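Local coordinates for enolase (alpha proteobacterium BAL199, PDB 3UGV), which probably catalyses a magnesium-dependent reaction of the enolase superfamily, in which a proton is removed next to a carboxylate to give a metal-stabilised enolate, at residues L40-Q43 with R44-A48; E210-W213 with D214-R218; K113-H116 with F117-Y120; S129-D132 with M133-D137. One frame throughout, in Å; residues are numbered along the deposited sequence.

Interaction 1 of 4, residues L40-Q43 with R44-A48; sequences LKLQ and RPVTA
The amide of Gln43 lies over one face of the Arg44 guanidinium, with the two planes only 20° apart. NE2 of Gln43 does the covering: it sits 3.6 Å above the plane of the Arg44 guanidinium, towards its rim, and its nearest atom there is Arg44 NH2 at 3.8 Å. This is a stack of flat polar groups; no hydrogen bond joins them. Gln43 sends CG anti to its backbone N (chi1 170°) while Arg44 turns CG anti to its carbonyl carbon (chi1 -50°); with these torsions the two extended chains run side by side and their flat ends overlap. The guanidinium nitrogens point on to Glu177, Glu180 and Glu184, but these ion pairs are long and weak. A long, positively charged arginine suits a place facing these glutamates, on and just after helix 171-183, and the glutamine amide gives it a flat neighbour.

Across the corner the contact is apolar. CD1 of Leu42 meets CG2 of Val46 at 3.8 Å, the two branched side chains crossing at a slant, where Trp351 and Trp167 add cover. Pro45 follows the turn, its CD lying 3.8 Å from Gln43 O, and its ring fixes phi where the strand resumes. Thr47 OG1 donates to Pro45 O at 3.2 Å, approaching from above the carbonyl plane.

Backbone bonds of Leu42 with Pro54 and Val46 with Ile53 place the bend in the hairpin of strands 30-47 and 52-65. A kinked first strand in an antiparallel three-stranded sheet fits the N-terminal capping domain of the mandelate racemase and muconate lactonizing enzyme family.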
loop_
_atom_site.group_PDB
_atom_site.type_symbol
_atom_site.label_atom_id
_atom_site.label_comp_id
_atom_site.label_asym_id
_atom_site.label_seq_id
_atom_site.Cartn_x
_atom_site.Cartn_y
_atom_site.Cartn_z
ATOM N N LEU F 40 16.359 0.511 47.342
ATOM C CA LEU F 40 17.751 0.122 47.499
ATOM C C LEU F 40 18.662 1.213 46.973
ATOM O O LEU F 40 18.272 1.992 46.104
ATOM C CB LEU F 40 18.044 -1.189 46.771
ATOM C CG LEU F 40 17.171 -2.402 47.095
ATOM C CD1 LEU F 40 17.676 -3.614 46.327
ATOM C CD2 LEU F 40 17.131 -2.686 48.597
ATOM N N LYS F 41 19.871 1.273 47.520
ATOM C CA LYS F 41 20.890 2.178 47.022
ATOM C C LYS F 41 21.717 1.422 45.986
ATOM O O LYS F 41 22.374 0.431 46.322
ATOM C CB LYS F 41 21.781 2.659 48.168
ATOM C CG LYS F 41 22.189 4.117 48.049
ATOM C CD LYS F 41 20.963 5.018 48.112
ATOM C CE LYS F 41 21.345 6.488 48.037
ATOM N NZ LYS F 41 20.182 7.382 48.326
ATOM N N LEU F 42 21.664 1.873 44.731
ATOM C CA LEU F 42 22.381 1.209 43.634
ATOM C C LEU F 42 23.904 1.240 43.802
ATOM O O LEU F 42 24.468 2.230 44.272
ATOM C CB LEU F 42 22.011 1.828 42.282
ATOM C CG LEU F 42 20.572 1.703 41.778
ATOM C CD1 LEU F 42 20.365 2.634 40.575
ATOM C CD2 LEU F 42 20.249 0.256 41.430
ATOM N N GLN F 43 24.561 0.153 43.406
ATOM C CA GLN F 43 26.018 0.079 43.430
ATOM C C GLN F 43 26.616 1.122 42.492
ATOM O O GLN F 43 27.517 1.877 42.869
ATOM C CB GLN F 43 26.500 -1.323 43.039
ATOM C CG GLN F 43 28.008 -1.401 42.819
ATOM C CD GLN F 43 28.527 -2.827 42.670
ATOM O OE1 GLN F 43 27.759 -3.789 42.699
ATOM N NE2 GLN F 43 29.845 -2.963 42.510
ATOM N N ARG F 44 26.113 1.159 41.263
ATOM C CA ARG F 44 26.542 2.163 40.299
ATOM C C ARG F 44 25.338 3.043 39.955
ATOM O O ARG F 44 24.395 2.586 39.307
ATOM C CB ARG F 44 27.109 1.492 39.039
ATOM C CG ARG F 44 28.165 0.425 39.316
ATOM C CD ARG F 44 28.570 -0.319 38.045
ATOM N NE ARG F 44 29.718 -1.196 38.265
ATOM C CZ ARG F 44 29.634 -2.476 38.628
ATOM N NH1 ARG F 44 28.453 -3.054 38.817
ATOM N NH2 ARG F 44 30.739 -3.182 38.804
ATOM N N PRO F 45 25.359 4.310 40.396
ATOM C CA PRO F 45 24.185 5.170 40.197
ATOM C C PRO F 45 23.889 5.464 38.720
ATOM O O PRO F 45 24.803 5.722 37.936
ATOM C CB PRO F 45 24.565 6.457 40.941
ATOM C CG PRO F 45 26.059 6.466 40.931
ATOM C CD PRO F 45 26.462 5.021 41.063
ATOM N N VAL F 46 22.609 5.413 38.357
ATOM C CA VAL F 46 22.157 5.829 37.035
ATOM C C VAL F 46 22.622 7.265 36.777
ATOM O O VAL F 46 22.252 8.181 37.504
ATOM C CB VAL F 46 20.613 5.763 36.923
ATOM C CG1 VAL F 46 20.154 6.287 35.571
ATOM C CG2 VAL F 46 20.097 4.339 37.178
ATOM N N THR F 47 23.449 7.459 35.757
ATOM C CA THR F 47 23.952 8.793 35.432
ATOM C C THR F 47 23.546 9.188 34.013
ATOM O O THR F 47 24.221 8.838 33.039
ATOM C CB THR F 47 25.492 8.888 35.583
ATOM O OG1 THR F 47 25.867 8.576 36.931
ATOM C CG2 THR F 47 25.991 10.289 35.226
ATOM N N ALA F 48 22.423 9.893 33.903
ATOM C CA ALA F 48 21.973 10.428 32.623
ATOM C C ALA F 48 22.520 11.841 32.444
ATOM O O ALA F 48 23.367 12.287 33.222
ATOM C CB ALA F 48 20.451 10.419 32.539
#

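Interaction 2 of 4, residues E210-W213 with D214-R218; sequences EAVW and DAVGR
Glu210 and Arg218, eight residues apart, are joined by a salt bridge of 2.9 Å between Glu210 OE1 and Arg218 NH2. The oxygen offers its syn lone pair and lies close to the guanidinium plane, although the N-H points somewhat off line (137°). A bend at chi2 (-69°) brings the carboxylate of Glu210 round to meet the arginine. A water links the other end of the guanidinium to the helix, donating to Trp213 O and accepting a weak bond from Arg218 NH1.

Backbone bonds finish the helix: Val216 N reaches Val212 O, and Gly217 N closes on Trp213 O at 2.8 Å. Gly217 then leaves the helix with positive phi, a turn easily made without a side chain.

Arg218 next lies across the indole. Its CG stands 3.6 Å from the centroid of the Trp213 five-membered ring, over the face, in a CH-pi contact to which the broad indole is suited, while the guanidinium lies near CE3, tilted 32° to the ring. Val212 CG1 and Val216 CG2 run alongside each other at 4.0 Å.

Those valines pack on helix 171-183, whereas Trp213 rests on Leu222 of strand 221-225 and bonds through NE1 to Thr220 O, within the beta-alpha-beta unit 192-225.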
loop_
_atom_site.group_PDB
_atom_site.type_symbol
_atom_site.label_atom_id
_atom_site.label_comp_id
_atom_site.label_asym_id
_atom_site.label_seq_id
_atom_site.Cartn_x
_atom_site.Cartn_y
_atom_site.Cartn_z
ATOM N N GLU F 210 34.630 3.723 21.288
ATOM C CA GLU F 210 35.985 3.342 20.872
ATOM C C GLU F 210 36.832 2.979 22.082
ATOM O O GLU F 210 37.568 2.009 22.045
ATOM C CB GLU F 210 36.660 4.455 20.061
ATOM C CG GLU F 210 35.923 4.863 18.766
ATOM C CD GLU F 210 35.957 3.790 17.669
ATOM O OE1 GLU F 210 36.396 2.649 17.945
ATOM O OE2 GLU F 210 35.545 4.093 16.521
ATOM N N ALA F 211 36.698 3.739 23.165
ATOM C CA ALA F 211 37.451 3.465 24.391
ATOM C C ALA F 211 37.050 2.131 25.032
ATOM O O ALA F 211 37.898 1.378 25.523
ATOM C CB ALA F 211 37.279 4.607 25.382
ATOM N N VAL F 212 35.753 1.841 25.028
ATOM C CA VAL F 212 35.264 0.577 25.566
ATOM C C VAL F 212 35.830 -0.609 24.782
ATOM O O VAL F 212 36.318 -1.576 25.355
ATOM C CB VAL F 212 33.713 0.513 25.559
ATOM C CG1 VAL F 212 33.250 -0.909 25.757
ATOM C CG2 VAL F 212 33.122 1.432 26.626
ATOM N N TRP F 213 35.762 -0.526 23.464
ATOM C CA TRP F 213 36.274 -1.585 22.613
ATOM C C TRP F 213 37.797 -1.719 22.702
ATOM O O TRP F 213 38.317 -2.818 22.611
ATOM C CB TRP F 213 35.841 -1.343 21.167
ATOM C CG TRP F 213 34.534 -2.004 20.811
ATOM C CD1 TRP F 213 34.044 -3.175 21.316
ATOM C CD2 TRP F 213 33.552 -1.533 19.871
ATOM N NE1 TRP F 213 32.825 -3.467 20.746
ATOM C CE2 TRP F 213 32.505 -2.479 19.851
ATOM C CE3 TRP F 213 33.465 -0.413 19.036
ATOM C CZ2 TRP F 213 31.382 -2.336 19.030
ATOM C CZ3 TRP F 213 32.351 -0.274 18.219
ATOM C CH2 TRP F 213 31.323 -1.229 18.228
ATOM N N ASP F 214 38.514 -0.610 22.871
ATOM C CA ASP F 214 39.960 -0.686 23.064
ATOM C C ASP F 214 40.249 -1.467 24.345
ATOM O O ASP F 214 41.269 -2.156 24.459
ATOM C CB ASP F 214 40.605 0.712 23.128
ATOM C CG ASP F 214 40.629 1.433 21.759
ATOM O OD1 ASP F 214 40.455 0.762 20.706
ATOM O OD2 ASP F 214 40.827 2.679 21.744
ATOM N N ALA F 215 39.329 -1.369 25.300
ATOM C CA ALA F 215 39.488 -2.023 26.597
ATOM C C ALA F 215 39.033 -3.486 26.660
ATOM O O ALA F 215 39.628 -4.278 27.394
ATOM C CB ALA F 215 38.763 -1.218 27.668
ATOM N N VAL F 216 37.982 -3.854 25.923
ATOM C CA VAL F 216 37.429 -5.214 26.049
ATOM C C VAL F 216 37.337 -6.005 24.750
ATOM O O VAL F 216 36.924 -7.168 24.762
ATOM C CB VAL F 216 36.032 -5.221 26.674
ATOM C CG1 VAL F 216 36.045 -4.540 28.010
ATOM C CG2 VAL F 216 35.022 -4.548 25.726
ATOM N N GLY F 217 37.688 -5.377 23.635
ATOM C CA GLY F 217 37.713 -6.058 22.346
ATOM C C GLY F 217 36.382 -6.142 21.616
ATOM O O GLY F 217 35.320 -6.214 22.238
ATOM N N ARG F 218 36.439 -6.152 20.286
ATOM C CA ARG F 218 35.223 -6.215 19.474
ATOM C C ARG F 218 34.595 -7.608 19.466
ATOM O O ARG F 218 33.538 -7.821 18.889
ATOM C CB ARG F 218 35.469 -5.690 18.054
ATOM C CG ARG F 218 35.461 -4.162 17.980
ATOM C CD ARG F 218 35.957 -3.663 16.642
ATOM N NE ARG F 218 35.756 -2.223 16.469
ATOM C CZ ARG F 218 36.442 -1.277 17.116
ATOM N NH1 ARG F 218 37.370 -1.606 18.016
ATOM N NH2 ARG F 218 36.194 0.007 16.870
HETATM O O HOH W 1 38.907 -3.292 19.545
#

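Interaction 3 of 4, residues K113-H116 with F117-Y120; sequences KSLH and FVGY
Two backbone hydrogen bonds turn the chain between Leu115 and Gly119: Val118 N donates to Leu115 O, and Gly119 N to His116 O, each at 3.0 Å. These i to i+3 bonds form a short 3-10 turn through His116 and Phe117. Gly119, with positive phi, takes up a conformation in which a CB would press on the preceding carbonyl oxygen.

A straighter side-chain bond orients the imidazole. His116 ND1 donates to Lys113 O at 3.1 Å with an angle of 163°, the acceptor lying in the ring plane; CG of His116 sits between its own backbone N and carbonyl carbon (chi1 87°), which folds the ring back to that oxygen.

NE2 of His116 lies 3.6 Å above the centre of the Phe117 ring, with the planes oblique at 34°. Tyr120 meets the histidine through its phenol end, CZ and OH both 3.3 Å from His116 CB.

Apolar packing is slighter, Leu115 CB touching Val118 CG2 at 4.1 Å.

The second subunit stacks its Tyr78 on Phe117, sets its Tyr256 against Tyr120 and bonds its Arg303 to Phe117 O. The chemistry implies an imidazole proton on ND1, and an aromatic turn whose rings and carbonyl also serve the subunit interface.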
loop_
_atom_site.group_PDB
_atom_site.type_symbol
_atom_site.label_atom_id
_atom_site.label_comp_id
_atom_site.label_asym_id
_atom_site.label_seq_id
_atom_site.Cartn_x
_atom_site.Cartn_y
_atom_site.Cartn_z
ATOM N N LYS F 113 -9.806 -6.275 33.271
ATOM C CA LYS F 113 -11.187 -5.796 33.157
ATOM C C LYS F 113 -11.542 -4.814 34.272
ATOM O O LYS F 113 -12.247 -3.837 34.034
ATOM C CB LYS F 113 -12.195 -6.949 33.176
ATOM C CG LYS F 113 -12.339 -7.724 31.872
ATOM C CD LYS F 113 -13.504 -8.725 31.978
ATOM C CE LYS F 113 -13.477 -9.795 30.880
ATOM N NZ LYS F 113 -13.618 -9.251 29.496
ATOM N N SER F 114 -11.065 -5.071 35.488
ATOM C CA SER F 114 -11.435 -4.231 36.633
ATOM C C SER F 114 -10.973 -2.775 36.471
ATOM O O SER F 114 -11.571 -1.858 37.052
ATOM C CB SER F 114 -10.898 -4.808 37.948
ATOM O OG SER F 114 -9.499 -4.580 38.087
ATOM N N LEU F 115 -9.914 -2.571 35.683
ATOM C CA LEU F 115 -9.357 -1.236 35.476
ATOM C C LEU F 115 -9.448 -0.692 34.036
ATOM O O LEU F 115 -8.807 0.321 33.718
ATOM C CB LEU F 115 -7.902 -1.173 35.966
ATOM C CG LEU F 115 -7.620 -1.268 37.474
ATOM C CD1 LEU F 115 -6.147 -0.976 37.740
ATOM C CD2 LEU F 115 -8.511 -0.321 38.276
ATOM N N HIS F 116 -10.243 -1.330 33.173
ATOM C CA HIS F 116 -10.279 -0.924 31.760
ATOM C C HIS F 116 -10.718 0.539 31.529
ATOM O O HIS F 116 -10.300 1.161 30.559
ATOM C CB HIS F 116 -11.102 -1.902 30.900
ATOM C CG HIS F 116 -12.572 -1.603 30.858
ATOM N ND1 HIS F 116 -13.445 -2.001 31.848
ATOM C CD2 HIS F 116 -13.324 -0.963 29.930
ATOM C CE1 HIS F 116 -14.670 -1.610 31.539
ATOM N NE2 HIS F 116 -14.624 -0.977 30.381
ATOM N N PHE F 117 -11.548 1.078 32.418
ATOM C CA PHE F 117 -12.014 2.464 32.327
ATOM C C PHE F 117 -10.900 3.472 32.598
ATOM O O PHE F 117 -10.986 4.623 32.172
ATOM C CB PHE F 117 -13.151 2.724 33.319
ATOM C CG PHE F 117 -14.492 2.225 32.860
ATOM C CD1 PHE F 117 -15.034 2.653 31.659
ATOM C CD2 PHE F 117 -15.226 1.348 33.645
ATOM C CE1 PHE F 117 -16.278 2.206 31.241
ATOM C CE2 PHE F 117 -16.467 0.899 33.234
ATOM C CZ PHE F 117 -16.995 1.330 32.029
ATOM N N VAL F 118 -9.872 3.059 33.334
ATOM C CA VAL F 118 -8.700 3.907 33.482
ATOM C C VAL F 118 -7.533 3.361 32.658
ATOM O O VAL F 118 -6.363 3.568 32.983
ATOM C CB VAL F 118 -8.307 4.178 34.962
ATOM C CG1 VAL F 118 -9.401 4.995 35.670
ATOM C CG2 VAL F 118 -8.020 2.885 35.693
ATOM N N GLY F 119 -7.871 2.671 31.572
ATOM C CA GLY F 119 -6.890 2.336 30.558
ATOM C C GLY F 119 -6.241 0.982 30.724
ATOM O O GLY F 119 -5.989 0.545 31.847
ATOM N N TYR F 120 -5.980 0.321 29.597
ATOM C CA TYR F 120 -5.310 -0.973 29.596
ATOM C C TYR F 120 -3.802 -0.785 29.731
ATOM O O TYR F 120 -3.106 -1.646 30.268
ATOM C CB TYR F 120 -5.642 -1.779 28.326
ATOM C CG TYR F 120 -7.036 -2.359 28.324
ATOM C CD1 TYR F 120 -7.370 -3.413 29.162
ATOM C CD2 TYR F 120 -8.024 -1.845 27.495
ATOM C CE1 TYR F 120 -8.652 -3.935 29.177
ATOM C CE2 TYR F 120 -9.305 -2.362 27.500
ATOM C CZ TYR F 120 -9.613 -3.402 28.343
ATOM O OH TYR F 120 -10.882 -3.919 28.348
#

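Interaction 4 of 4, residues S129-D132 with M133-D137; sequences SGVD and MAVWD
Asp132 and Trp136 form the close-packed side of this helical turn. CG of Asp132 lies in plane at the indole edge, and its OD2 comes to 3.3 Å from Trp136 CD1, with the carboxylate plane turned 71° from the ring. The CG of Asp132 is anti to its backbone N (chi1 -172°), which sends the carboxylate along the helix beside the tryptophan. The carbonyl of Asp132 also lies at that edge, 3.2 Å from CD1 of Trp136, and accepts the N-H of Trp136. The polar ends converge on Ser308, whose OG is bonded to Asp132 OD1 and Trp136 NE1, so this buried carboxylate and indole nitrogen are both satisfied from helix 306-320.

No solvent side balances this; every touching residue is buried, and the contrast is with looser packing around the helix. There, Val131 CG1 and Val135 CG2, of two branched apolar residues, run side by side at 3.9 Å. Ala134 N gives Gly130 O a weak, though straight, bond of 3.3 Å. Met133 bends at chi3 (-76°) so that its CE curls back towards Ser129 O and packs 3.9 Å from Gly130 CA.

Val131 and Val135 face Ile107 and Pro104 of helix 104-114, Ala134 fits against Ile61 and Ile63 of strand 52-65, and Trp136 touches Leu151 both of its own chain and of a third subunit.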
loop_
_atom_site.group_PDB
_atom_site.type_symbol
_atom_site.label_atom_id
_atom_site.label_comp_id
_atom_site.label_asym_id
_atom_site.label_seq_id
_atom_site.Cartn_x
_atom_site.Cartn_y
_atom_site.Cartn_z
ATOM N N SER F 129 0.432 -7.005 35.968
ATOM C CA SER F 129 1.625 -7.771 35.588
ATOM C C SER F 129 2.330 -8.344 36.815
ATOM O O SER F 129 2.813 -9.474 36.799
ATOM C CB SER F 129 2.596 -6.905 34.778
ATOM O OG SER F 129 2.072 -6.581 33.503
ATOM N N GLY F 130 2.366 -7.558 37.885
ATOM C CA GLY F 130 2.951 -7.992 39.143
ATOM C C GLY F 130 2.209 -9.160 39.765
ATOM O O GLY F 130 2.824 -10.078 40.325
ATOM N N VAL F 131 0.881 -9.118 39.685
ATOM C CA VAL F 131 0.054 -10.213 40.173
ATOM C C VAL F 131 0.334 -11.422 39.311
ATOM O O VAL F 131 0.551 -12.519 39.816
ATOM C CB VAL F 131 -1.442 -9.878 40.061
ATOM C CG1 VAL F 131 -2.281 -11.134 40.186
ATOM C CG2 VAL F 131 -1.837 -8.830 41.095
ATOM N N ASP F 132 0.349 -11.207 37.996
ATOM C CA ASP F 132 0.541 -12.298 37.052
ATOM C C ASP F 132 1.814 -13.102 37.341
ATOM O O ASP F 132 1.776 -14.335 37.387
ATOM C CB ASP F 132 0.569 -11.761 35.625
ATOM C CG ASP F 132 0.565 -12.866 34.582
ATOM O OD1 ASP F 132 -0.518 -13.451 34.337
ATOM O OD2 ASP F 132 1.639 -13.139 33.993
ATOM N N MET F 133 2.935 -12.406 37.534
ATOM C CA MET F 133 4.201 -13.082 37.811
ATOM C C MET F 133 4.155 -13.893 39.100
ATOM O O MET F 133 4.571 -15.049 39.123
ATOM C CB MET F 133 5.356 -12.088 37.848
ATOM C CG MET F 133 5.689 -11.538 36.486
ATOM S SD MET F 133 7.034 -10.359 36.575
ATOM C CE MET F 133 6.195 -8.928 37.243
ATOM N N ALA F 134 3.657 -13.284 40.172
ATOM C CA ALA F 134 3.496 -13.985 41.444
ATOM C C ALA F 134 2.617 -15.226 41.298
ATOM O O ALA F 134 2.948 -16.301 41.798
ATOM C CB ALA F 134 2.908 -13.053 42.496
ATOM N N VAL F 135 1.494 -15.072 40.613
ATOM C CA VAL F 135 0.541 -16.165 40.482
ATOM C C VAL F 135 1.121 -17.328 39.675
ATOM O O VAL F 135 0.869 -18.496 39.968
ATOM C CB VAL F 135 -0.787 -15.667 39.877
ATOM C CG1 VAL F 135 -1.620 -16.823 39.369
ATOM C CG2 VAL F 135 -1.548 -14.887 40.917
ATOM N N TRP F 136 1.912 -17.014 38.662
ATOM C CA TRP F 136 2.518 -18.068 37.872
ATOM C C TRP F 136 3.570 -18.776 38.710
ATOM O O TRP F 136 3.773 -19.980 38.565
ATOM C CB TRP F 136 3.169 -17.509 36.609
ATOM C CG TRP F 136 2.272 -17.426 35.415
ATOM C CD1 TRP F 136 1.713 -16.296 34.891
ATOM C CD2 TRP F 136 1.849 -18.509 34.574
ATOM N NE1 TRP F 136 0.962 -16.607 33.790
ATOM C CE2 TRP F 136 1.033 -17.957 33.565
ATOM C CE3 TRP F 136 2.079 -19.888 34.576
ATOM C CZ2 TRP F 136 0.445 -18.736 32.565
ATOM C CZ3 TRP F 136 1.490 -20.666 33.578
ATOM C CH2 TRP F 136 0.687 -20.086 32.589
ATOM N N ASP F 137 4.254 -18.024 39.570
ATOM C CA ASP F 137 5.244 -18.631 40.447
ATOM C C ASP F 137 4.545 -19.589 41.390
ATOM O O ASP F 137 5.025 -20.696 41.619
ATOM C CB ASP F 137 6.037 -17.589 41.245
ATOM C CG ASP F 137 6.991 -18.229 42.249
ATOM O OD1 ASP F 137 7.965 -18.893 41.821
ATOM O OD2 ASP F 137 6.762 -18.072 43.466
#

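Interactions 1, 3 and 4 belong to the N-terminal domain and interaction 2 to the enolase-like C-terminal domain. Interactions 3 and 4 are nearest, with centres about 18 Å apart; the loop of 3 leads from helix 104-114 into helix 123-142, which carries 4. Interaction 2 lies across the centre of the chain from both, its centre about 48 Å from that of interaction 3. Strand 52-65 relates 1 to 4: it pairs with the kinked strand of 1 and packs under Ala134. Interaction 1 touches no metal, though the Val46 side chain is about 11 Å from a bound magnesium. Asp225, a magnesium ligand with Glu251 and Glu277, ends strand 221-225, against which interaction 2 packs.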